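Fructosyl amine: oxygen oxidoreductase (PDB 3DJE) catalyses the oxidative deglycation of fructosyl amino acids, using FAD as cofactor and molecular oxygen as oxidant. Local coordinates at residues Thr94-Ser99 with Ser153-Ala158; Tyr251-Val256 with Phe265-Glu270; Tyr284-Gln289 with Asp420-Lys425; Glu301-Pro306 with Phe329-Ile334. One frame throughout, in Å; residues are numbered along the deposited sequence.

Interaction 1: residues Thr94-Ser99 with Ser153-Ala158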
# COMPACT_ATOMS: atom_id res chain seq x y z
N THR A 94 8.30 7.97 -15.11
CA THR A 94 8.68 9.39 -15.03
C THR A 94 10.06 9.57 -14.42
O THR A 94 10.59 10.69 -14.42
CB THR A 94 7.75 10.18 -14.07
OG1 THR A 94 7.71 9.52 -12.79
CG2 THR A 94 6.34 10.27 -14.65
N GLY A 95 10.60 8.50 -13.85
CA GLY A 95 11.74 8.62 -12.97
C GLY A 95 11.34 9.00 -11.54
O GLY A 95 10.18 9.35 -11.26
N LEU A 96 12.33 8.94 -10.66
CA LEU A 96 12.09 9.04 -9.22
C LEU A 96 13.32 9.58 -8.52
O LEU A 96 14.42 9.06 -8.70
CB LEU A 96 11.77 7.65 -8.66
CG LEU A 96 11.81 7.43 -7.14
CD1 LEU A 96 10.71 8.23 -6.46
CD2 LEU A 96 11.66 5.95 -6.83
N LEU A 97 13.11 10.60 -7.70
CA LEU A 97 14.16 11.11 -6.82
C LEU A 97 13.94 10.47 -5.46
O LEU A 97 12.84 10.56 -4.91
CB LEU A 97 14.07 12.64 -6.69
CG LEU A 97 14.95 13.19 -5.56
CD1 LEU A 97 16.42 13.17 -6.01
CD2 LEU A 97 14.53 14.56 -5.10
N MSE A 98 14.99 9.84 -4.91
CA MSE A 98 14.98 9.32 -3.54
C MSE A 98 16.04 10.06 -2.74
O MSE A 98 17.21 10.07 -3.13
CB MSE A 98 15.28 7.82 -3.54
CG MSE A 98 14.16 6.97 -4.13
SE MSE A 98 12.62 7.05 -2.97
CE MSE A 98 13.36 6.10 -1.42
N SER A 99 15.65 10.69 -1.63
CA SER A 99 16.56 11.59 -0.90
C SER A 99 16.33 11.51 0.60
O SER A 99 15.35 10.92 1.06
CB SER A 99 16.38 13.02 -1.38
OG SER A 99 15.06 13.46 -1.17
N SER A 153 14.87 6.89 -15.27
CA SER A 153 13.83 5.99 -15.78
C SER A 153 13.92 4.68 -15.01
O SER A 153 14.78 4.54 -14.14
CB SER A 153 14.04 5.75 -17.27
OG SER A 153 15.26 5.07 -17.49
N GLY A 154 13.05 3.72 -15.33
CA GLY A 154 13.04 2.44 -14.62
C GLY A 154 12.34 2.51 -13.26
O GLY A 154 12.42 1.59 -12.45
N ALA A 155 11.66 3.63 -13.04
CA ALA A 155 10.89 3.88 -11.82
C ALA A 155 9.91 4.99 -12.13
O ALA A 155 10.13 5.80 -13.03
CB ALA A 155 11.79 4.32 -10.69
N GLY A 156 8.82 5.04 -11.38
CA GLY A 156 7.82 6.04 -11.68
C GLY A 156 6.62 5.85 -10.80
O GLY A 156 6.74 5.61 -9.60
N TRP A 157 5.45 6.01 -11.41
CA TRP A 157 4.21 5.88 -10.67
C TRP A 157 3.13 5.17 -11.47
O TRP A 157 3.18 5.12 -12.70
CB TRP A 157 3.74 7.25 -10.18
CG TRP A 157 3.36 8.20 -11.28
CD1 TRP A 157 4.19 9.07 -11.96
CD2 TRP A 157 2.05 8.39 -11.84
NE1 TRP A 157 3.45 9.79 -12.89
CE2 TRP A 157 2.14 9.40 -12.82
CE3 TRP A 157 0.79 7.81 -11.57
CZ2 TRP A 157 1.02 9.82 -13.58
CZ3 TRP A 157 -0.32 8.25 -12.30
CH2 TRP A 157 -0.19 9.24 -13.29
N ALA A 158 2.15 4.59 -10.76
CA ALA A 158 0.98 3.98 -11.41
C ALA A 158 -0.28 4.65 -10.96
O ALA A 158 -0.38 5.07 -9.80
CB ALA A 158 0.89 2.50 -11.07
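Two sheets meet where Thr-94, Gly-95 and Leu-96, leading into strand 96-100 of the large mixed sheet, touch Ala-155, Gly-156 and Trp-157 at the start of strand 156-158 in a three-stranded antiparallel sheet. A single hydrogen bond joins the two segments, Gly-95 N to Ala-155 O at 2.9 Å. It is bent, 135° at the hydrogen, with the donor tilted 27° from the carbonyl plane. Next to it the backbones run very close, and Gly-156 CA lies 4.8 Å from Thr-94 CA, the backbone of Thr-94 filling the place where a CB would otherwise sit. The joint lies beside the FSA pocket of this flavoprotein of the MSOX/MTOX family: Leu-96 packs on Val-54, an FAD-binding residue, and its side chain comes within about 6 Å of the bound ligand FSA. On that same leucine, CB rests against Ala-155 CB at 3.9 Å, and CD2 approaches the same methyl. Thr-94 has OG1 between its backbone N and carbonyl carbon (chi1 54°), where the hydroxyl donates to a lone pair of Gly-95 O, in the carbonyl plane, at 2.9 Å. Both branches of Thr-94 touch the indole, CG2 3.4 Å from Trp-157 NE1 and OG1 beside CD1, and the two side chains cross obliquely. Trp-157 NE1 donates to Glu-267 OE2, while the indole stacks with His-92.

Interaction 2: residues Tyr251-Val256 with Phe265-Glu270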
# COMPACT_ATOMS: atom_id res chain seq x y z
N TYR A 251 3.50 21.51 -14.78
CA TYR A 251 3.81 20.48 -13.80
C TYR A 251 3.75 19.07 -14.39
O TYR A 251 4.06 18.09 -13.70
CB TYR A 251 2.84 20.58 -12.62
CG TYR A 251 3.00 21.82 -11.75
CD1 TYR A 251 3.65 21.75 -10.53
CD2 TYR A 251 2.46 23.05 -12.15
CE1 TYR A 251 3.79 22.88 -9.72
CE2 TYR A 251 2.61 24.19 -11.35
CZ TYR A 251 3.27 24.09 -10.14
OH TYR A 251 3.41 25.20 -9.33
N LYS A 252 3.34 18.98 -15.66
CA LYS A 252 3.18 17.67 -16.31
C LYS A 252 4.50 16.91 -16.48
O LYS A 252 5.53 17.50 -16.82
CB LYS A 252 2.47 17.82 -17.67
CG LYS A 252 2.05 16.49 -18.32
CD LYS A 252 1.31 16.70 -19.65
CE LYS A 252 0.99 15.37 -20.34
NZ LYS A 252 -0.11 14.64 -19.66
N ASN A 253 4.45 15.60 -16.24
CA ASN A 253 5.57 14.68 -16.51
C ASN A 253 6.77 14.78 -15.56
O ASN A 253 7.79 14.12 -15.80
CB ASN A 253 6.04 14.77 -17.97
CG ASN A 253 4.91 14.53 -18.98
OD1 ASN A 253 4.21 13.52 -18.91
ND2 ASN A 253 4.75 15.46 -19.92
N ILE A 254 6.66 15.58 -14.50
CA ILE A 254 7.76 15.70 -13.54
C ILE A 254 7.99 14.34 -12.87
O ILE A 254 7.06 13.54 -12.74
CB ILE A 254 7.53 16.81 -12.47
CG1 ILE A 254 6.26 16.55 -11.65
CG2 ILE A 254 7.55 18.21 -13.11
CD1 ILE A 254 6.13 17.41 -10.39
N PRO A 255 9.24 14.07 -12.45
CA PRO A 255 9.48 12.81 -11.75
C PRO A 255 8.83 12.81 -10.37
O PRO A 255 8.48 13.87 -9.86
CB PRO A 255 11.00 12.76 -11.62
CG PRO A 255 11.44 14.19 -11.67
CD PRO A 255 10.47 14.87 -12.61
N VAL A 256 8.66 11.63 -9.79
CA VAL A 256 8.23 11.53 -8.40
C VAL A 256 9.35 12.11 -7.54
O VAL A 256 10.52 11.74 -7.71
CB VAL A 256 7.98 10.08 -7.99
CG1 VAL A 256 7.56 9.99 -6.53
CG2 VAL A 256 6.91 9.47 -8.91
N PHE A 265 5.62 13.68 -3.47
CA PHE A 265 4.51 14.09 -4.32
C PHE A 265 4.75 13.68 -5.77
O PHE A 265 5.85 13.26 -6.14
CB PHE A 265 4.25 15.60 -4.19
CG PHE A 265 5.43 16.47 -4.52
CD1 PHE A 265 5.74 16.77 -5.84
CD2 PHE A 265 6.23 17.00 -3.50
CE1 PHE A 265 6.83 17.58 -6.16
CE2 PHE A 265 7.35 17.81 -3.81
CZ PHE A 265 7.64 18.10 -5.14
N PHE A 266 3.70 13.85 -6.58
CA PHE A 266 3.66 13.37 -7.96
C PHE A 266 3.20 14.47 -8.90
O PHE A 266 2.60 15.46 -8.47
CB PHE A 266 2.60 12.26 -8.06
CG PHE A 266 2.84 11.08 -7.16
CD1 PHE A 266 3.42 9.92 -7.66
CD2 PHE A 266 2.46 11.11 -5.81
CE1 PHE A 266 3.64 8.80 -6.82
CE2 PHE A 266 2.67 10.01 -4.98
CZ PHE A 266 3.26 8.85 -5.50
N GLU A 267 3.43 14.28 -10.20
CA GLU A 267 2.79 15.13 -11.20
C GLU A 267 1.26 15.13 -11.02
O GLU A 267 0.68 14.14 -10.53
CB GLU A 267 3.17 14.70 -12.62
CG GLU A 267 2.56 13.38 -13.06
CD GLU A 267 2.88 13.07 -14.49
OE1 GLU A 267 2.53 13.89 -15.37
OE2 GLU A 267 3.48 12.01 -14.76
N PRO A 268 0.60 16.23 -11.40
CA PRO A 268 -0.86 16.31 -11.22
C PRO A 268 -1.64 15.25 -11.99
O PRO A 268 -1.24 14.87 -13.09
CB PRO A 268 -1.21 17.71 -11.75
CG PRO A 268 -0.05 18.13 -12.57
CD PRO A 268 1.16 17.49 -11.94
N ASP A 269 -2.73 14.77 -11.40
CA ASP A 269 -3.57 13.79 -12.10
C ASP A 269 -4.27 14.46 -13.28
O ASP A 269 -4.37 15.70 -13.35
CB ASP A 269 -4.53 13.04 -11.15
CG ASP A 269 -5.85 13.78 -10.86
OD1 ASP A 269 -5.96 15.02 -10.98
OD2 ASP A 269 -6.81 13.08 -10.45
N GLU A 270 -4.71 13.66 -14.24
CA GLU A 270 -5.35 14.22 -15.42
C GLU A 270 -6.76 14.71 -15.14
O GLU A 270 -7.14 15.79 -15.60
CB GLU A 270 -5.38 13.20 -16.57
CG GLU A 270 -4.03 12.95 -17.22
CD GLU A 270 -3.45 14.20 -17.92
OE1 GLU A 270 -4.23 15.06 -18.38
OE2 GLU A 270 -2.21 14.30 -17.99
O HOH W 1 1.72 13.12 -17.91
O HOH W 2 3.74 10.99 -17.10
O HOH W 3 5.36 12.27 -11.04
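Phe-265 turns the edge of its ring to Ile-254, whose CD1 lies near the ring plane, 4.3 Å from CE1. Its carbonyl O packs on Val-256 CA. Phe-266 then lies side by side with Val-256, both side chains pointing the same way, and Val-256 CG2 comes 3.7 Å from Phe-266 CD1. That ring also touches Val-54 and ends about 5 Å from the FAD, whereas Phe-266 O is buried here with no polar partner in the model. At Glu-267 a water ties the backbones together, accepting from Glu-267 N and donating to Ile-254 O. The two segments are the outer ends of the hairpin formed by strands 256-259 and 263-265, and Glu-267 closes it against the type II beta turn from Tyr-251 to Ile-254. Its CB sits 3.7 Å from Ile-254 CG1 as the two side chains slide past each other in opposite directions, the glutamate carrying CD outward (chi2 176°). OE1 takes the N-H of Asn-253 at 2.7 Å, from 63° above the carboxylate plane. Pro-268 follows, with CD set 3.6 Å from Tyr-251 CB and also against the carbonyl O of that tyrosine. At the solvent-exposed end, Glu-270 OE2 makes a 2.7 Å salt bridge with Lys-252 NZ, the side chains crossing at about a right angle.

Interaction 3: residues Tyr284-Gln289 with Asp420-Lys425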
# COMPACT_ATOMS: atom_id res chain seq x y z
N TYR A 284 0.56 6.23 12.09
CA TYR A 284 -0.39 6.30 13.22
C TYR A 284 -0.99 4.93 13.47
O TYR A 284 -1.48 4.27 12.55
CB TYR A 284 -1.55 7.24 12.90
CG TYR A 284 -1.21 8.70 12.83
CD1 TYR A 284 -1.29 9.50 13.96
CD2 TYR A 284 -0.86 9.29 11.61
CE1 TYR A 284 -0.99 10.84 13.90
CE2 TYR A 284 -0.57 10.65 11.53
CZ TYR A 284 -0.62 11.42 12.69
OH TYR A 284 -0.33 12.76 12.63
N THR A 285 -0.98 4.50 14.73
CA THR A 285 -1.79 3.36 15.14
C THR A 285 -3.10 3.88 15.75
O THR A 285 -3.27 5.08 15.94
CB THR A 285 -1.06 2.50 16.19
OG1 THR A 285 -0.69 3.34 17.30
CG2 THR A 285 0.19 1.84 15.59
N ASN A 286 -4.02 2.97 16.04
CA ASN A 286 -5.22 3.33 16.78
C ASN A 286 -5.46 2.27 17.85
O ASN A 286 -6.36 1.44 17.73
CB ASN A 286 -6.43 3.47 15.86
CG ASN A 286 -7.65 4.07 16.56
OD1 ASN A 286 -7.53 5.05 17.31
ND2 ASN A 286 -8.82 3.50 16.31
N MSE A 287 -4.61 2.31 18.88
CA MSE A 287 -4.56 1.32 19.95
C MSE A 287 -5.75 1.45 20.89
O MSE A 287 -5.92 2.47 21.56
CB MSE A 287 -3.25 1.45 20.74
CG MSE A 287 -1.98 1.17 19.94
SE MSE A 287 -1.93 -0.64 19.23
CE MSE A 287 -0.18 -0.64 18.39
N VAL A 288 -6.57 0.41 20.92
CA VAL A 288 -7.67 0.34 21.88
C VAL A 288 -7.37 -0.78 22.87
O VAL A 288 -6.73 -1.78 22.53
CB VAL A 288 -9.05 0.11 21.19
CG1 VAL A 288 -9.33 1.21 20.16
CG2 VAL A 288 -9.15 -1.28 20.56
N GLN A 289 -7.82 -0.58 24.11
CA GLN A 289 -7.71 -1.63 25.11
C GLN A 289 -9.02 -2.41 25.17
O GLN A 289 -10.10 -1.83 25.33
CB GLN A 289 -7.36 -1.05 26.48
CG GLN A 289 -6.73 -2.06 27.43
CD GLN A 289 -6.08 -1.42 28.64
OE1 GLN A 289 -6.70 -0.61 29.34
NE2 GLN A 289 -4.83 -1.79 28.91
N ASP A 420 -0.24 7.87 17.51
CA ASP A 420 -1.54 7.24 17.72
C ASP A 420 -2.68 8.25 17.59
O ASP A 420 -2.58 9.38 18.07
CB ASP A 420 -1.59 6.52 19.08
CG ASP A 420 -2.75 5.53 19.18
OD1 ASP A 420 -2.51 4.31 19.05
OD2 ASP A 420 -3.90 5.98 19.37
N PHE A 421 -3.75 7.83 16.94
CA PHE A 421 -4.88 8.73 16.68
C PHE A 421 -5.58 9.21 17.95
O PHE A 421 -6.24 10.25 17.93
CB PHE A 421 -5.88 8.07 15.73
CG PHE A 421 -5.44 8.08 14.28
CD1 PHE A 421 -5.25 9.29 13.60
CD2 PHE A 421 -5.25 6.88 13.58
CE1 PHE A 421 -4.85 9.31 12.25
CE2 PHE A 421 -4.84 6.90 12.23
CZ PHE A 421 -4.65 8.11 11.57
N HIS A 422 -5.44 8.45 19.04
CA HIS A 422 -5.98 8.88 20.34
C HIS A 422 -5.33 10.18 20.83
O HIS A 422 -5.92 10.90 21.64
CB HIS A 422 -5.84 7.78 21.40
CG HIS A 422 -6.75 6.61 21.17
ND1 HIS A 422 -6.35 5.50 20.46
CD2 HIS A 422 -8.03 6.39 21.54
CE1 HIS A 422 -7.36 4.64 20.41
NE2 HIS A 422 -8.39 5.16 21.05
N ASP A 423 -4.13 10.47 20.33
CA ASP A 423 -3.41 11.70 20.66
C ASP A 423 -3.80 12.89 19.78
O ASP A 423 -3.41 14.03 20.05
CB ASP A 423 -1.89 11.49 20.58
CG ASP A 423 -1.39 10.43 21.56
OD1 ASP A 423 -2.10 10.09 22.53
OD2 ASP A 423 -0.26 9.93 21.35
N VAL A 424 -4.56 12.61 18.72
CA VAL A 424 -5.00 13.65 17.79
C VAL A 424 -6.25 14.35 18.32
O VAL A 424 -7.24 13.68 18.63
CB VAL A 424 -5.26 13.08 16.37
CG1 VAL A 424 -5.75 14.18 15.42
CG2 VAL A 424 -4.00 12.42 15.83
N LYS A 425 -6.17 15.67 18.42
CA LYS A 425 -7.25 16.52 18.95
C LYS A 425 -7.97 17.35 17.88
O LYS A 425 -9.11 17.78 18.08
CB LYS A 425 -6.70 17.46 20.03
CG LYS A 425 -6.87 16.97 21.47
CD LYS A 425 -5.91 15.84 21.85
CE LYS A 425 -6.53 14.93 22.90
NZ LYS A 425 -5.58 13.90 23.39
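Both oxygens of the Asp-420 carboxylate are gripped twice. OD1 takes the hydroxyl of Thr-285 OG1 at 2.7 Å, on the anti side and 31° out of the carboxylate plane, and the amide of Met-287 N at 2.9 Å on its syn lone pair, in a nearly straight bond (171°). OD2 accepts within its own segment, from His-422 N on the anti lone pair and from His-422 ND1 on the syn side. The first of these makes an Asx turn that opens the 3-10 segment 421-423; the second is a His-carboxylate bond that holds the imidazole against the turn. With four such donors the aspartate is probably ionised. In the fold, Thr-285 and Asp-420 form a parallel beta bridge, by which the short strand 419-420 near the C terminus joins the long strand 274-289, their two side chains on one face of the sheet. One of the bridge's hydrogen bonds runs from Phe-421 N to Thr-285 O, 3.0 Å. Beyond it the Phe-421 and Tyr-284 rings make an offset stack, centroids 4.6 Å apart and planes at 13°. Tyr-284 OH, past the stack, is hydrogen-bonded to Glu-308 and Arg-312. Val-424 adds its CG2 near Tyr-284 CE1, at 3.9 Å. The shift between the rings leaves Tyr-284 CB over the face of Phe-421 in a CH-pi contact, 3.6 Å from the ring centroid.

Interaction 4: residues Glu301-Pro306 with Phe329-Ile334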
# COMPACT_ATOMS: atom_id res chain seq x y z
N GLU A 301 -12.30 4.62 8.94
CA GLU A 301 -12.34 5.50 7.78
C GLU A 301 -12.39 6.97 8.23
O GLU A 301 -13.16 7.32 9.13
CB GLU A 301 -13.55 5.19 6.89
CG GLU A 301 -13.58 6.03 5.61
CD GLU A 301 -14.83 5.88 4.75
OE1 GLU A 301 -15.83 5.21 5.17
OE2 GLU A 301 -14.82 6.45 3.64
N LYS A 302 -11.56 7.81 7.61
CA LYS A 302 -11.65 9.25 7.83
C LYS A 302 -11.14 10.02 6.61
O LYS A 302 -10.01 9.83 6.16
CB LYS A 302 -10.94 9.69 9.11
CG LYS A 302 -11.28 11.13 9.50
CD LYS A 302 -11.55 11.28 10.98
CE LYS A 302 -12.07 12.67 11.29
NZ LYS A 302 -13.56 12.74 11.24
N THR A 303 -12.00 10.88 6.09
CA THR A 303 -11.68 11.68 4.93
C THR A 303 -11.17 13.07 5.38
O THR A 303 -11.59 14.12 4.87
CB THR A 303 -12.90 11.76 3.96
OG1 THR A 303 -13.48 10.44 3.82
CG2 THR A 303 -12.45 12.20 2.61
N GLN A 304 -10.24 13.04 6.33
CA GLN A 304 -9.54 14.22 6.82
C GLN A 304 -8.17 13.72 7.28
O GLN A 304 -7.93 12.51 7.36
CB GLN A 304 -10.24 14.86 8.04
CG GLN A 304 -11.67 15.40 7.82
CD GLN A 304 -11.77 16.51 6.78
OE1 GLN A 304 -10.77 17.09 6.35
NE2 GLN A 304 -13.00 16.81 6.37
N ILE A 305 -7.27 14.64 7.58
CA ILE A 305 -6.02 14.27 8.23
C ILE A 305 -5.84 15.09 9.51
O ILE A 305 -6.45 16.15 9.62
CB ILE A 305 -4.80 14.43 7.29
CG1 ILE A 305 -4.64 15.88 6.81
CG2 ILE A 305 -4.93 13.48 6.09
CD1 ILE A 305 -3.31 16.14 6.13
N PRO A 306 -5.03 14.60 10.46
CA PRO A 306 -4.72 15.41 11.66
C PRO A 306 -4.11 16.75 11.28
O PRO A 306 -3.36 16.84 10.31
CB PRO A 306 -3.69 14.56 12.40
CG PRO A 306 -3.99 13.14 11.97
CD PRO A 306 -4.35 13.29 10.52
N PHE A 329 -6.29 22.54 0.57
CA PHE A 329 -6.38 21.15 0.09
C PHE A 329 -7.74 20.90 -0.55
O PHE A 329 -8.76 21.39 -0.06
CB PHE A 329 -6.19 20.16 1.24
CG PHE A 329 -4.88 20.31 1.97
CD1 PHE A 329 -3.73 20.74 1.32
CD2 PHE A 329 -4.80 19.97 3.32
CE1 PHE A 329 -2.52 20.85 2.01
CE2 PHE A 329 -3.60 20.07 4.02
CZ PHE A 329 -2.45 20.52 3.36
N SER A 330 -7.76 20.14 -1.65
CA SER A 330 -9.02 19.80 -2.31
C SER A 330 -9.55 18.44 -1.84
O SER A 330 -10.72 18.11 -2.08
CB SER A 330 -8.83 19.76 -3.82
OG SER A 330 -7.83 18.82 -4.15
N PHE A 331 -8.68 17.65 -1.21
CA PHE A 331 -9.02 16.32 -0.71
C PHE A 331 -7.98 15.93 0.34
O PHE A 331 -6.82 16.32 0.23
CB PHE A 331 -9.05 15.30 -1.86
CG PHE A 331 -9.37 13.88 -1.42
CD1 PHE A 331 -10.65 13.55 -0.99
CD2 PHE A 331 -8.38 12.89 -1.43
CE1 PHE A 331 -10.96 12.24 -0.57
CE2 PHE A 331 -8.67 11.60 -1.01
CZ PHE A 331 -9.96 11.26 -0.58
N ALA A 332 -8.41 15.16 1.33
CA ALA A 332 -7.52 14.62 2.36
C ALA A 332 -8.09 13.35 2.95
O ALA A 332 -9.30 13.25 3.18
CB ALA A 332 -7.27 15.65 3.47
N ARG A 333 -7.21 12.38 3.24
CA ARG A 333 -7.65 11.19 3.96
C ARG A 333 -6.52 10.47 4.66
O ARG A 333 -5.34 10.65 4.33
CB ARG A 333 -8.38 10.21 3.04
CG ARG A 333 -7.48 9.30 2.19
CD ARG A 333 -8.38 8.23 1.63
NE ARG A 333 -7.77 7.30 0.67
CZ ARG A 333 -7.57 6.01 0.93
NH1 ARG A 333 -7.09 5.21 -0.01
NH2 ARG A 333 -7.85 5.51 2.14
N ILE A 334 -6.91 9.64 5.62
CA ILE A 334 -5.99 8.64 6.16
C ILE A 334 -6.11 7.33 5.36
O ILE A 334 -7.16 7.03 4.75
CB ILE A 334 -6.19 8.43 7.67
CG1 ILE A 334 -7.56 7.79 7.97
CG2 ILE A 334 -6.04 9.80 8.41
CD1 ILE A 334 -7.77 7.44 9.46
O HOH W 4 -9.88 6.60 5.50
O HOH W 5 -11.22 15.45 2.18
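The ring of Phe-331 receives the methyl of Thr-303 obliquely, CG2 lying 3.5 Å from CE1, and meets His-240 edge-to-face. The ring of Phe-329 is met, again obliquely and loosely, by Ile-305 CD1, and it forms a cation-pi pair with Arg-314. The loop 301-306, which leads from strand 295-297 to helix 307-320, runs beside strand 331-339, itself paired antiparallel with strand 232-242 in the large mixed sheet. One direct backbone bond stitches loop to strand, Ile-334 N to Lys-302 O at 3.2 Å, with the donor nearly along the C=O axis. A water adds a bridge beside it, accepting from Lys-302 N at 3.0 Å and donating to Ile-334 O at 2.9 Å. Thr-303 holds CG2 anti to its backbone N (chi1 -44° for OG1), and that methyl reaches Ala-332 O as well as the phenyl ring. Arg-333 CB lies 4.1 Å from Thr-303 CA, but the side chain sends its guanidinium away from the loop. There NH1 donates to the carbonyl O of Ser-46, an FAD-binding residue, and of Asn-49; the side chain comes within about 6 Å of the cofactor. Pro-306, at the N-cap of helix 307-320, sets CD near Ile-334 CG2. Ile-305 lays its CG2 branch against the strand, 4.1 Å from Ala-332 CB and 3.4 Å from Arg-333 O.

From the N terminus, interaction 1 comes first and closes a loop of 53 residues, joining the large mixed sheet to the small antiparallel one. Interaction 2 follows in series and closes only the short hairpin 256-265; the two touch through Leu-97 N to Val-256 O and through Trp-157 to Glu-267, so they form one continuous patch. Interaction 3 brings the C-terminal region back to strand 274-289 across 130 residues. Interaction 4, which closes the 22-residue connection that holds helix 307-320, is nested inside that loop and touches interaction 3 where Phe-421 packs on Pro-306 and Ile-334, and Val-424 on Pro-306. Interactions 1 and 3 lie on opposite sides of the chain's centre, yet both reach the same sheet.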